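Local coordinates for protein YrbA (Sinorhizobium meliloti 2011, PDB 5NFM) that binds divalent metal cations, copper among them, and belongs to the BolA-like family of small alpha/beta proteins, at residues V35-E38 and A39-G42; R41-T44 and R45-H49; D5-D8 and M9-G13. All blocks are in the same frame, centred on the assembly; numbering follows the deposited sequence. Where two conformers were deposited one is given.

Interaction 1: V35-E38 and A39-G42; sequences VVAE and AFRG
Phe-40 folds back over Ala-37 and Val-35 while Arg-41 clasps Glu-38, and together they shape the 3-10 turn that takes the BolA-like chain off the end of strand 31-36. Two successive backbone bonds, each from residue i+3 to residue i, make the turn: Phe-40 N donates to Ala-37 O (3.0 Å) and Arg-41 N to Glu-38 O (3.0 Å). A bridging water adds to the second, donating to both Glu-38 O and Arg-41 O.

The apolar contacts lie on the inner side. The methyl of Ala-37 sits over the centre of the Phe-40 ring, its CB 3.9 Å from the centroid and only 11° off the normal, a CH-pi contact for which a small alanine suits, since its one methyl lets the ring lie close over it. Val-35 comes to the rim instead: its CG1 touches Phe-40 CE2 at 3.7 Å, the two side chains crossing at about a right angle. CG1 is the branch that reaches the ring because chi1 (-174°) sets it opposite the backbone N. Val-35 O stands in the ring plane at the edge, 3.4 Å from Phe-40 CE2. A broad aromatic fits here because it also reaches Met-51 and Val-52 of helix 45-56, closing the turn against the core.

The salt bridge is on the outside. Glu-38 bends at chi2, bringing its carboxylate round to Arg-41, whose guanidinium is also held by the backbone O of Pro-74 through NH2. An arginine suits the position because it can present two parallel N-H groups where a lysine has one ammonium. The grip is side-on and bidentate, with both carboxylate oxygens met on their syn sides and the two planes 29° apart: Arg-41 NE reaches Glu-38 OE2 at 2.8 Å, and Arg-41 NH2 reaches Glu-38 OE1 at 2.9 Å.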
loop_
_atom_site.group_PDB
_atom_site.type_symbol
_atom_site.label_atom_id
_atom_site.label_comp_id
_atom_site.label_asym_id
_atom_site.label_seq_id
_atom_site.Cartn_x
_atom_site.Cartn_y
_atom_site.Cartn_z
ATOM N N VAL A 35 -0.807 5.159 -2.286
ATOM C CA VAL A 35 -1.114 4.363 -3.465
ATOM C C VAL A 35 -2.173 5.105 -4.266
ATOM O O VAL A 35 -3.269 5.376 -3.754
ATOM C CB VAL A 35 -1.602 2.948 -3.103
ATOM C CG1 VAL A 35 -1.763 2.111 -4.359
ATOM C CG2 VAL A 35 -0.648 2.278 -2.114
ATOM N N VAL A 36 -1.853 5.414 -5.519
ATOM C CA VAL A 36 -2.741 6.140 -6.418
ATOM C C VAL A 36 -3.061 5.210 -7.581
ATOM O O VAL A 36 -2.147 4.738 -8.265
ATOM C CB VAL A 36 -2.090 7.435 -6.928
ATOM C CG1 VAL A 36 -3.059 8.197 -7.821
ATOM C CG2 VAL A 36 -1.646 8.306 -5.765
ATOM N N ALA A 37 -4.346 4.924 -7.799
ATOM C CA ALA A 37 -4.722 3.929 -8.798
ATOM C C ALA A 37 -6.097 4.264 -9.356
ATOM O O ALA A 37 -7.011 4.617 -8.604
ATOM C CB ALA A 37 -4.755 2.523 -8.187
ATOM N N GLU A 38 -6.255 4.101 -10.673
ATOM C CA GLU A 38 -7.551 4.372 -11.288
ATOM C C GLU A 38 -8.653 3.487 -10.716
ATOM O O GLU A 38 -9.804 3.937 -10.582
ATOM C CB GLU A 38 -7.449 4.211 -12.805
ATOM C CG GLU A 38 -8.726 4.618 -13.537
ATOM C CD GLU A 38 -9.107 6.075 -13.316
ATOM O OE1 GLU A 38 -8.184 6.926 -13.252
ATOM O OE2 GLU A 38 -10.326 6.363 -13.202
ATOM N N ALA A 39 -8.323 2.238 -10.363
ATOM C CA ALA A 39 -9.313 1.323 -9.811
ATOM C C ALA A 39 -9.890 1.831 -8.494
ATOM O O ALA A 39 -10.932 1.333 -8.049
ATOM C CB ALA A 39 -8.681 -0.051 -9.605
ATOM N N PHE A 40 -9.241 2.809 -7.859
ATOM C CA PHE A 40 -9.752 3.384 -6.625
ATOM C C PHE A 40 -10.860 4.415 -6.842
ATOM O O PHE A 40 -11.551 4.766 -5.877
ATOM C CB PHE A 40 -8.610 4.054 -5.859
ATOM C CG PHE A 40 -7.572 3.100 -5.288
ATOM C CD1 PHE A 40 -7.772 1.726 -5.198
ATOM C CD2 PHE A 40 -6.382 3.626 -4.807
ATOM C CE1 PHE A 40 -6.789 0.906 -4.641
ATOM C CE2 PHE A 40 -5.406 2.811 -4.241
ATOM C CZ PHE A 40 -5.609 1.452 -4.166
ATOM N N ARG A 41 -11.033 4.937 -8.059
ATOM C CA ARG A 41 -11.998 6.014 -8.250
ATOM C C ARG A 41 -13.408 5.499 -7.984
ATOM O O ARG A 41 -13.819 4.473 -8.534
ATOM C CB ARG A 41 -11.887 6.611 -9.655
ATOM C CG ARG A 41 -12.391 8.051 -9.715
ATOM C CD ARG A 41 -12.267 8.672 -11.106
ATOM N NE ARG A 41 -10.903 8.640 -11.629
ATOM C CZ ARG A 41 -9.959 9.542 -11.364
ATOM N NH1 ARG A 41 -10.196 10.591 -10.577
ATOM N NH2 ARG A 41 -8.755 9.390 -11.904
ATOM N N GLY A 42 -14.151 6.222 -7.141
ATOM C CA GLY A 42 -15.489 5.824 -6.759
ATOM C C GLY A 42 -15.561 4.863 -5.594
ATOM O O GLY A 42 -16.663 4.612 -5.086
HETATM O O HOH W 1 -12.575 3.256 -10.769
#

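Interaction 2: R41-T44 and R45-H49; sequences RGKT and RVQQH
Gln-47 reaches back to Thr-44 to close a capping box at the start of helix 45-56. Its CB lies 3.4 Å from Thr-44 OG1, and its CG passes the same oxygen at 3.3 Å. The chain then runs extended, carrying CD past the threonine hydroxyl to OE1, which accepts from Thr-44 N at 2.9 Å along a nearly straight N-H (166°). The same OE1 takes a water that also donates to Gly-42 O, and it rests against Lys-43 CA.

The reciprocal bond comes from the N-cap: Gln-47 N donates to Thr-44 OG1 at 2.9 Å. Thr-44 can offer this oxygen because chi1 (69°) sets OG1 between its backbone N and carbonyl carbon, facing the first turn. Gln-48 N begins the regular helical pattern on Thr-44 O at 2.8 Å.

Gln-48 turns inward, its CG on Lys-43 CB, and its amide bonds Phe-40 O through NE2 and Thr-71 OG1 through OE1. With an alanine here, Phe-40 O and the Thr-71 hydroxyl would probably lose these partners, and the tie between loop, helix and strand 67-72 would slacken.

Threonine and glutamine thus trade one bond each, side chain to backbone, so the first-turn N-H of Gln-47 and the N-H of the cap residue are both satisfied by neutral groups.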
loop_
_atom_site.group_PDB
_atom_site.type_symbol
_atom_site.label_atom_id
_atom_site.label_comp_id
_atom_site.label_asym_id
_atom_site.label_seq_id
_atom_site.Cartn_x
_atom_site.Cartn_y
_atom_site.Cartn_z
ATOM N N ARG A 41 -11.033 4.937 -8.059
ATOM C CA ARG A 41 -11.998 6.014 -8.250
ATOM C C ARG A 41 -13.408 5.499 -7.984
ATOM O O ARG A 41 -13.819 4.473 -8.534
ATOM C CB ARG A 41 -11.887 6.611 -9.655
ATOM C CG ARG A 41 -12.391 8.051 -9.715
ATOM C CD ARG A 41 -12.267 8.672 -11.106
ATOM N NE ARG A 41 -10.903 8.640 -11.629
ATOM C CZ ARG A 41 -9.959 9.542 -11.364
ATOM N NH1 ARG A 41 -10.196 10.591 -10.577
ATOM N NH2 ARG A 41 -8.755 9.390 -11.904
ATOM N N GLY A 42 -14.151 6.222 -7.141
ATOM C CA GLY A 42 -15.489 5.824 -6.759
ATOM C C GLY A 42 -15.561 4.863 -5.594
ATOM O O GLY A 42 -16.663 4.612 -5.086
ATOM N N LYS A 43 -14.427 4.318 -5.161
ATOM C CA LYS A 43 -14.369 3.470 -3.984
ATOM C C LYS A 43 -14.130 4.327 -2.744
ATOM O O LYS A 43 -13.511 5.394 -2.813
ATOM C CB LYS A 43 -13.262 2.418 -4.128
ATOM C CG LYS A 43 -13.561 1.392 -5.231
ATOM C CD LYS A 43 -12.585 0.229 -5.221
ATOM C CE LYS A 43 -12.964 -0.849 -6.235
ATOM N NZ LYS A 43 -13.014 -0.339 -7.635
ATOM N N THR A 44 -14.640 3.854 -1.604
ATOM C CA THR A 44 -14.380 4.514 -0.332
ATOM C C THR A 44 -12.938 4.259 0.100
ATOM O O THR A 44 -12.277 3.333 -0.378
ATOM C CB THR A 44 -15.294 3.974 0.765
ATOM O OG1 THR A 44 -14.896 2.633 1.045
ATOM C CG2 THR A 44 -16.772 4.019 0.383
ATOM N N ARG A 45 -12.466 5.049 1.068
ATOM C CA ARG A 45 -11.141 4.782 1.619
ATOM C C ARG A 45 -11.068 3.373 2.217
ATOM O O ARG A 45 -10.058 2.688 2.044
ATOM C CB ARG A 45 -10.688 5.874 2.599
ATOM C CG ARG A 45 -11.557 6.075 3.809
ATOM C CD ARG A 45 -11.107 7.268 4.646
ATOM N NE ARG A 45 -9.808 7.064 5.283
ATOM C CZ ARG A 45 -8.710 7.797 5.091
ATOM N NH1 ARG A 45 -8.689 8.804 4.229
ATOM N NH2 ARG A 45 -7.615 7.517 5.789
ATOM N N VAL A 46 -12.127 2.912 2.897
ATOM C CA VAL A 46 -12.111 1.558 3.448
ATOM C C VAL A 46 -11.970 0.522 2.325
ATOM O O VAL A 46 -11.197 -0.444 2.439
ATOM C CB VAL A 46 -13.362 1.342 4.330
ATOM C CG1 VAL A 46 -13.565 -0.123 4.691
ATOM C CG2 VAL A 46 -13.254 2.191 5.600
ATOM N N GLN A 47 -12.710 0.707 1.226
ATOM C CA GLN A 47 -12.621 -0.215 0.090
ATOM C C GLN A 47 -11.247 -0.164 -0.580
ATOM O O GLN A 47 -10.707 -1.202 -1.000
ATOM C CB GLN A 47 -13.707 0.119 -0.937
ATOM C CG GLN A 47 -15.115 -0.241 -0.482
ATOM C CD GLN A 47 -16.192 0.304 -1.403
ATOM O OE1 GLN A 47 -16.032 1.348 -2.042
ATOM N NE2 GLN A 47 -17.320 -0.382 -1.438
ATOM N N GLN A 48 -10.681 1.037 -0.721
ATOM C CA GLN A 48 -9.357 1.177 -1.322
ATOM C C GLN A 48 -8.304 0.495 -0.456
ATOM O O GLN A 48 -7.420 -0.216 -0.954
ATOM C CB GLN A 48 -9.012 2.663 -1.479
ATOM C CG GLN A 48 -9.932 3.396 -2.439
ATOM C CD GLN A 48 -9.847 4.915 -2.321
ATOM O OE1 GLN A 48 -9.270 5.455 -1.372
ATOM N NE2 GLN A 48 -10.430 5.613 -3.286
ATOM N N HIS A 49 -8.373 0.733 0.854
ATOM C CA HIS A 49 -7.389 0.130 1.743
ATOM C C HIS A 49 -7.500 -1.389 1.723
ATOM O O HIS A 49 -6.481 -2.086 1.763
ATOM C CB HIS A 49 -7.502 0.717 3.148
ATOM C CG HIS A 49 -7.164 2.171 3.179
ATOM N ND1 HIS A 49 -7.106 2.906 4.340
ATOM C CD2 HIS A 49 -6.902 3.031 2.161
ATOM C CE1 HIS A 49 -6.821 4.161 4.027
ATOM N NE2 HIS A 49 -6.702 4.266 2.713
HETATM O O HOH W 2 -17.912 3.184 -3.077
#

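Interaction 3: D5-D8 and M9-G13; sequences DIED and MIKAG
Glu-7 and Lys-11 lie side by side on one flank of helix 5-13, and the flat group of the pair is the Glu-7 carboxylate. Lys-11 lays no atom over either face of it but comes up at the OE2 corner, where its CD passes at 4.1 Å. NZ stands 4.3 Å from Glu-7 OE2, too far for a salt bridge, and a water completes the link through two long bonds, donating to OE2 from well out of the carboxylate plane and accepting from NZ. Lys-11 bends at chi3 (67°), which keeps its ammonium beside the glutamate rather than carrying it onward. Nearer the backbone the methylenes pack, Glu-7 CG against Lys-11 CD at 3.9 Å. Long, flexible chains with opposite charges suit this i, i+4 spacing on a wetted face.

The flat peptide groups carry the helix itself. Met-9 N donates to Asp-5 O, Ile-10 N to Ile-6 O, Lys-11 N to Glu-7 O and Ala-12 N to Asp-8 O, an unbroken alpha-helical run. Met-9 N meets the Asp-5 carbonyl 25° out of its plane, and beside it Met-9 CG comes within 3.2 Å of Asp-5 O. The Asp-5 carboxylate turns back along the chain, its OD2 taking Ala-2 N.

Ile-6 and Ile-10 form the inward ridge. Ile-6 CG2 lies 4.0 Å from Ile-10 CD1, the two side chains pointing the same way, and Ile-10 CG1 rides over Ile-6 O. Branched aliphatics fill such a buried stripe without polar atoms to satisfy.

That stripe faces the sheet: Ile-6 touches Ile-21 of strand 18-23 and Tyr-31 of strand 31-36, and Ile-10 touches Val-19 and Val-35. Helix 45-56 lies alongside, its Leu-56 meeting both Met-9 and Ile-10 and its Val-52 meeting Ile-10.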
loop_
_atom_site.group_PDB
_atom_site.type_symbol
_atom_site.label_atom_id
_atom_site.label_comp_id
_atom_site.label_asym_id
_atom_site.label_seq_id
_atom_site.Cartn_x
_atom_site.Cartn_y
_atom_site.Cartn_z
ATOM N N ASP A 5 10.104 -4.474 -1.372
ATOM C CA ASP A 5 9.143 -5.557 -1.558
ATOM C C ASP A 5 7.710 -5.074 -1.365
ATOM O O ASP A 5 6.802 -5.539 -2.060
ATOM C CB ASP A 5 9.430 -6.719 -0.607
ATOM C CG ASP A 5 10.590 -7.614 -1.051
ATOM O OD1 ASP A 5 11.147 -7.461 -2.170
ATOM O OD2 ASP A 5 10.928 -8.513 -0.250
ATOM N N ILE A 6 7.474 -4.160 -0.420
ATOM C CA ILE A 6 6.119 -3.639 -0.233
ATOM C C ILE A 6 5.633 -2.987 -1.522
ATOM O O ILE A 6 4.540 -3.283 -2.022
ATOM C CB ILE A 6 6.068 -2.659 0.954
ATOM C CG1 ILE A 6 6.401 -3.366 2.275
ATOM C CG2 ILE A 6 4.693 -2.006 1.039
ATOM C CD1 ILE A 6 6.678 -2.418 3.425
ATOM N N GLU A 7 6.460 -2.096 -2.083
ATOM C CA GLU A 7 6.101 -1.416 -3.320
ATOM C C GLU A 7 5.876 -2.420 -4.450
ATOM O O GLU A 7 4.881 -2.335 -5.182
ATOM C CB GLU A 7 7.187 -0.389 -3.676
ATOM C CG GLU A 7 6.922 0.342 -4.975
ATOM C CD GLU A 7 7.610 1.699 -5.100
ATOM O OE1 GLU A 7 8.117 2.222 -4.082
ATOM O OE2 GLU A 7 7.611 2.236 -6.237
ATOM N N ASP A 8 6.790 -3.389 -4.591
ATOM C CA ASP A 8 6.646 -4.407 -5.629
ATOM C C ASP A 8 5.312 -5.138 -5.495
ATOM O O ASP A 8 4.622 -5.381 -6.493
ATOM C CB ASP A 8 7.785 -5.431 -5.530
ATOM C CG ASP A 8 9.137 -4.921 -6.039
ATOM O OD1 ASP A 8 9.212 -3.859 -6.684
ATOM O OD2 ASP A 8 10.129 -5.648 -5.789
ATOM N N MET A 9 4.952 -5.543 -4.275
ATOM C CA MET A 9 3.727 -6.319 -4.109
ATOM C C MET A 9 2.500 -5.482 -4.444
ATOM O O MET A 9 1.551 -5.972 -5.070
ATOM C CB MET A 9 3.653 -6.880 -2.696
ATOM C CG MET A 9 4.708 -7.944 -2.437
ATOM S SD MET A 9 4.401 -8.825 -0.920
ATOM C CE MET A 9 3.001 -9.796 -1.481
ATOM N N ILE A 10 2.492 -4.210 -4.041
ATOM C CA ILE A 10 1.354 -3.361 -4.370
ATOM C C ILE A 10 1.228 -3.205 -5.878
ATOM O O ILE A 10 0.127 -3.311 -6.437
ATOM C CB ILE A 10 1.454 -2.005 -3.649
ATOM C CG1 ILE A 10 1.397 -2.210 -2.133
ATOM C CG2 ILE A 10 0.334 -1.085 -4.127
ATOM C CD1 ILE A 10 1.692 -0.955 -1.315
ATOM N N LYS A 11 2.347 -2.972 -6.566
ATOM C CA LYS A 11 2.271 -2.742 -8.003
ATOM C C LYS A 11 1.941 -4.008 -8.784
ATOM O O LYS A 11 1.321 -3.922 -9.849
ATOM C CB LYS A 11 3.548 -2.077 -8.483
ATOM C CG LYS A 11 3.618 -0.648 -7.944
ATOM C CD LYS A 11 4.877 0.083 -8.326
ATOM C CE LYS A 11 4.939 0.340 -9.814
ATOM N NZ LYS A 11 5.939 1.400 -10.116
ATOM N N ALA A 12 2.327 -5.179 -8.275
ATOM C CA ALA A 12 1.924 -6.429 -8.917
ATOM C C ALA A 12 0.430 -6.669 -8.736
ATOM O O ALA A 12 -0.254 -7.124 -9.661
ATOM C CB ALA A 12 2.715 -7.599 -8.340
ATOM N N GLY A 13 -0.087 -6.373 -7.543
ATOM C CA GLY A 13 -1.471 -6.683 -7.239
ATOM C C GLY A 13 -2.464 -5.660 -7.745
ATOM O O GLY A 13 -3.635 -5.994 -7.960
HETATM O O HOH W 3 5.530 3.860 -7.998
#

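In the fold
Interactions 1 and 2 are consecutive pieces of one connection, sharing Arg-41 and Gly-42 as the chain leaves strand 31-36 and enters helix 45-56; the inward-turned glutamine amide of interaction 2 ties it back to the turn of interaction 1. Interaction 1 is half buried, with an aromatic core and a charged outer side, whereas interaction 2 lies at the surface and works through neutral amide, hydroxyl and backbone groups. Interaction 3 belongs to a separate helix, with an aliphatic inner face and a charged outer one. It meets interaction 1 in the core, where Ile-10 packs on Val-35, but stays about 8 Å from interaction 2 at their nearest atoms.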